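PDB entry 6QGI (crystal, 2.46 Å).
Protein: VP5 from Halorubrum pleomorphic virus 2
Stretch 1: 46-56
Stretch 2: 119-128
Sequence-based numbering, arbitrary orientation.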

# COMPACT_ATOMS: atom_id res chain seq x y z
N GLN A 46 -8.47 -0.04 -17.39
CA GLN A 46 -8.00 -1.13 -16.54
C GLN A 46 -6.51 -0.96 -16.20
O GLN A 46 -6.14 -1.16 -15.04
CB GLN A 46 -8.26 -2.49 -17.21
CG GLN A 46 -9.70 -2.96 -16.98
CD GLN A 46 -10.29 -3.83 -18.07
OE1 GLN A 46 -9.67 -4.10 -19.12
NE2 GLN A 46 -11.52 -4.28 -17.85
N THR A 47 -5.68 -0.53 -17.18
CA THR A 47 -4.25 -0.28 -17.00
C THR A 47 -4.04 0.88 -15.99
O THR A 47 -3.16 0.78 -15.12
CB THR A 47 -3.57 -0.00 -18.35
OG1 THR A 47 -3.68 -1.17 -19.18
CG2 THR A 47 -2.11 0.36 -18.21
N ALA A 48 -4.86 1.94 -16.08
CA ALA A 48 -4.78 3.10 -15.19
C ALA A 48 -5.31 2.77 -13.79
O ALA A 48 -4.81 3.32 -12.82
CB ALA A 48 -5.53 4.27 -15.77
N LYS A 49 -6.34 1.90 -13.69
CA LYS A 49 -6.97 1.48 -12.43
C LYS A 49 -6.01 0.61 -11.64
O LYS A 49 -5.92 0.77 -10.42
CB LYS A 49 -8.28 0.72 -12.71
CG LYS A 49 -9.14 0.48 -11.48
CD LYS A 49 -10.33 -0.41 -11.81
CE LYS A 49 -11.37 -0.37 -10.72
NZ LYS A 49 -12.73 -0.16 -11.28
N THR A 50 -5.30 -0.30 -12.33
CA THR A 50 -4.32 -1.20 -11.72
C THR A 50 -3.10 -0.40 -11.31
O THR A 50 -2.57 -0.64 -10.22
CB THR A 50 -3.99 -2.36 -12.67
OG1 THR A 50 -5.22 -2.94 -13.12
CG2 THR A 50 -3.14 -3.43 -12.01
N ARG A 51 -2.66 0.56 -12.14
CA ARG A 51 -1.51 1.42 -11.82
C ARG A 51 -1.80 2.26 -10.59
O ARG A 51 -0.95 2.34 -9.71
CB ARG A 51 -1.11 2.31 -13.01
CG ARG A 51 0.19 3.12 -12.79
CD ARG A 51 1.41 2.28 -12.42
NE ARG A 51 1.78 1.36 -13.49
CZ ARG A 51 2.71 0.41 -13.39
NH1 ARG A 51 3.38 0.26 -12.26
NH2 ARG A 51 2.97 -0.38 -14.42
N LYS A 52 -3.01 2.86 -10.51
CA LYS A 52 -3.46 3.68 -9.38
C LYS A 52 -3.50 2.85 -8.10
O LYS A 52 -3.11 3.35 -7.05
CB LYS A 52 -4.84 4.29 -9.66
CG LYS A 52 -5.27 5.36 -8.66
CD LYS A 52 -6.76 5.29 -8.41
CE LYS A 52 -7.24 6.38 -7.48
NZ LYS A 52 -6.79 6.16 -6.07
N SER A 53 -3.95 1.59 -8.21
CA SER A 53 -4.04 0.67 -7.09
C SER A 53 -2.65 0.25 -6.59
O SER A 53 -2.43 0.32 -5.39
CB SER A 53 -4.86 -0.56 -7.46
OG SER A 53 -5.22 -1.27 -6.28
N THR A 54 -1.71 -0.13 -7.49
CA THR A 54 -0.35 -0.54 -7.11
C THR A 54 0.47 0.66 -6.60
O THR A 54 1.32 0.47 -5.73
CB THR A 54 0.39 -1.26 -8.25
OG1 THR A 54 0.55 -0.40 -9.38
CG2 THR A 54 -0.28 -2.57 -8.67
N ASN A 55 0.21 1.89 -7.11
CA ASN A 55 0.90 3.10 -6.63
C ASN A 55 0.39 3.48 -5.25
O ASN A 55 1.16 4.01 -4.44
CB ASN A 55 0.74 4.27 -7.60
CG ASN A 55 1.52 4.16 -8.88
OD1 ASN A 55 2.36 3.28 -9.07
ND2 ASN A 55 1.25 5.06 -9.81
N ALA A 56 -0.91 3.22 -4.99
CA ALA A 56 -1.56 3.48 -3.71
C ALA A 56 -1.14 2.43 -2.69
O ALA A 56 -0.82 2.78 -1.55
CB ALA A 56 -3.08 3.48 -3.87
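Stretch 2 (119-128) ESVAELDSIL

Stretch 2 packs against stretch 1 as an antiparallel helix pair whose narrow contact is mainly polar, centred on a two-pronged salt bridge between Arg 51 and Glu 123. Both segments are helical throughout and belong to longer helices that begin earlier and continue later in the chain. In stretch 2 the assignment rests on backbone bonds such as Glu 123 N to Glu 119 O (3.1 Å), Leu 124 N to Ser 120 O (3.0 Å) and Leu 128 N to Leu 124 O (2.9 Å). The N-to-C directions of the two axes differ by 177°, so the helices run almost exactly antiparallel, and the axes come no closer than 11.2 Å. That spacing leaves room for long side chains between the backbones, and the summed buried surface is a modest 335 Å².

The register follows from the nearest CA pairs: Thr 47 CA lies 8.5 Å from Glu 123 CA, and Arg 51 CA lies 6.8 Å from Ser 120 CA. One step of four residues along stretch 1 is thus matched by a step of three backwards along stretch 2, as the opposed directions require.

Arg 51 has the largest covered area, 90 Å². Its NE donates to Glu 123 OE2 at 2.8 Å with an N-H...O angle of 173°, while its NH2 donates to Glu 123 OE1 at 3.0 Å and 161°. Two nearly linear bonds to the two carboxylate oxygens define a bidentate arrangement, with OE2 at the guanidinium edge, near its plane. Glu 119 CB lies over one face of the same group; the Glu 119 side chain starts sideways and its end leads away, so its carboxylate takes no part in the pairing. The extended t, t conformation of Glu 123 at chi1 and chi2 carries its carboxylate across the gap. A water reinforces this junction, donating to both Thr 47 O and Glu 123 OE1 at 2.8 Å each.

On one side of the salt bridge along stretch 1, Asn 55 ND2 donates to Ser 120 OG at 3.0 Å, with an angle of 156°; Arg 51 CD also approaches that hydroxyl oxygen, at 3.4 Å. On the other, Thr 47 directs its CA-to-CB bond toward stretch 2, and its methyl makes an apolar contact, Thr 47 CG2 to Ile 127 CD1 at 3.7 Å, and also packs against the carboxylate carbon, Thr 47 CG2 to Glu 123 CD at 3.5 Å. Thr 47 OG1 is instead hydrogen-bonded elsewhere in the structure.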

# COMPACT_ATOMS: atom_id res chain seq x y z
N GLU A 119 7.80 4.18 -13.83
CA GLU A 119 7.07 3.07 -14.45
C GLU A 119 5.66 3.49 -14.84
O GLU A 119 5.14 3.01 -15.85
CB GLU A 119 7.02 1.83 -13.54
CG GLU A 119 7.01 0.52 -14.31
CD GLU A 119 8.16 0.28 -15.28
OE1 GLU A 119 9.30 0.71 -14.99
OE2 GLU A 119 7.91 -0.34 -16.34
N SER A 120 5.05 4.40 -14.07
CA SER A 120 3.71 4.92 -14.34
C SER A 120 3.73 5.85 -15.57
O SER A 120 2.85 5.73 -16.42
CB SER A 120 3.17 5.67 -13.13
OG SER A 120 3.35 5.00 -11.90
N VAL A 121 4.73 6.76 -15.67
CA VAL A 121 4.90 7.71 -16.78
C VAL A 121 5.27 6.93 -18.06
O VAL A 121 4.71 7.23 -19.12
CB VAL A 121 5.93 8.84 -16.46
CG1 VAL A 121 6.12 9.78 -17.65
CG2 VAL A 121 5.52 9.63 -15.23
N ALA A 122 6.17 5.93 -17.96
CA ALA A 122 6.59 5.07 -19.07
C ALA A 122 5.39 4.31 -19.67
O ALA A 122 5.24 4.26 -20.89
CB ALA A 122 7.65 4.08 -18.61
N GLU A 123 4.54 3.76 -18.79
CA GLU A 123 3.32 3.03 -19.14
C GLU A 123 2.32 3.98 -19.78
O GLU A 123 1.65 3.59 -20.75
CB GLU A 123 2.72 2.40 -17.88
CG GLU A 123 1.59 1.43 -18.12
CD GLU A 123 1.00 0.91 -16.82
OE1 GLU A 123 0.98 -0.32 -16.63
OE2 GLU A 123 0.56 1.74 -16.00
N LEU A 124 2.22 5.23 -19.26
CA LEU A 124 1.35 6.27 -19.79
C LEU A 124 1.79 6.64 -21.20
O LEU A 124 0.95 6.80 -22.08
CB LEU A 124 1.31 7.52 -18.88
CG LEU A 124 0.45 8.72 -19.35
CD1 LEU A 124 -1.03 8.36 -19.43
CD2 LEU A 124 0.66 9.92 -18.45
N ASP A 125 3.13 6.74 -21.43
CA ASP A 125 3.70 7.06 -22.73
C ASP A 125 3.32 6.01 -23.77
O ASP A 125 2.92 6.39 -24.88
CB ASP A 125 5.23 7.21 -22.64
CG ASP A 125 5.88 7.70 -23.93
OD1 ASP A 125 5.39 8.70 -24.51
OD2 ASP A 125 6.89 7.08 -24.35
N SER A 126 3.37 4.72 -23.40
CA SER A 126 2.99 3.62 -24.29
C SER A 126 1.45 3.54 -24.45
O SER A 126 1.00 3.04 -25.47
CB SER A 126 3.57 2.29 -23.82
OG SER A 126 3.25 1.99 -22.47
N ILE A 127 0.67 4.09 -23.49
CA ILE A 127 -0.80 4.19 -23.61
C ILE A 127 -1.08 5.23 -24.70
O ILE A 127 -1.77 4.92 -25.68
CB ILE A 127 -1.53 4.53 -22.28
CG1 ILE A 127 -1.58 3.32 -21.32
CG2 ILE A 127 -2.94 5.08 -22.53
CD1 ILE A 127 -1.65 3.70 -19.82
N LEU A 128 -0.50 6.44 -24.55
CA LEU A 128 -0.64 7.57 -25.47
C LEU A 128 -0.15 7.22 -26.88
O LEU A 128 -0.63 7.80 -27.85
CB LEU A 128 0.08 8.84 -24.95
CG LEU A 128 -0.33 9.37 -23.56
CD1 LEU A 128 0.70 10.33 -23.03
CD2 LEU A 128 -1.68 10.03 -23.58
O HOH W 1 -1.11 -1.09 -15.00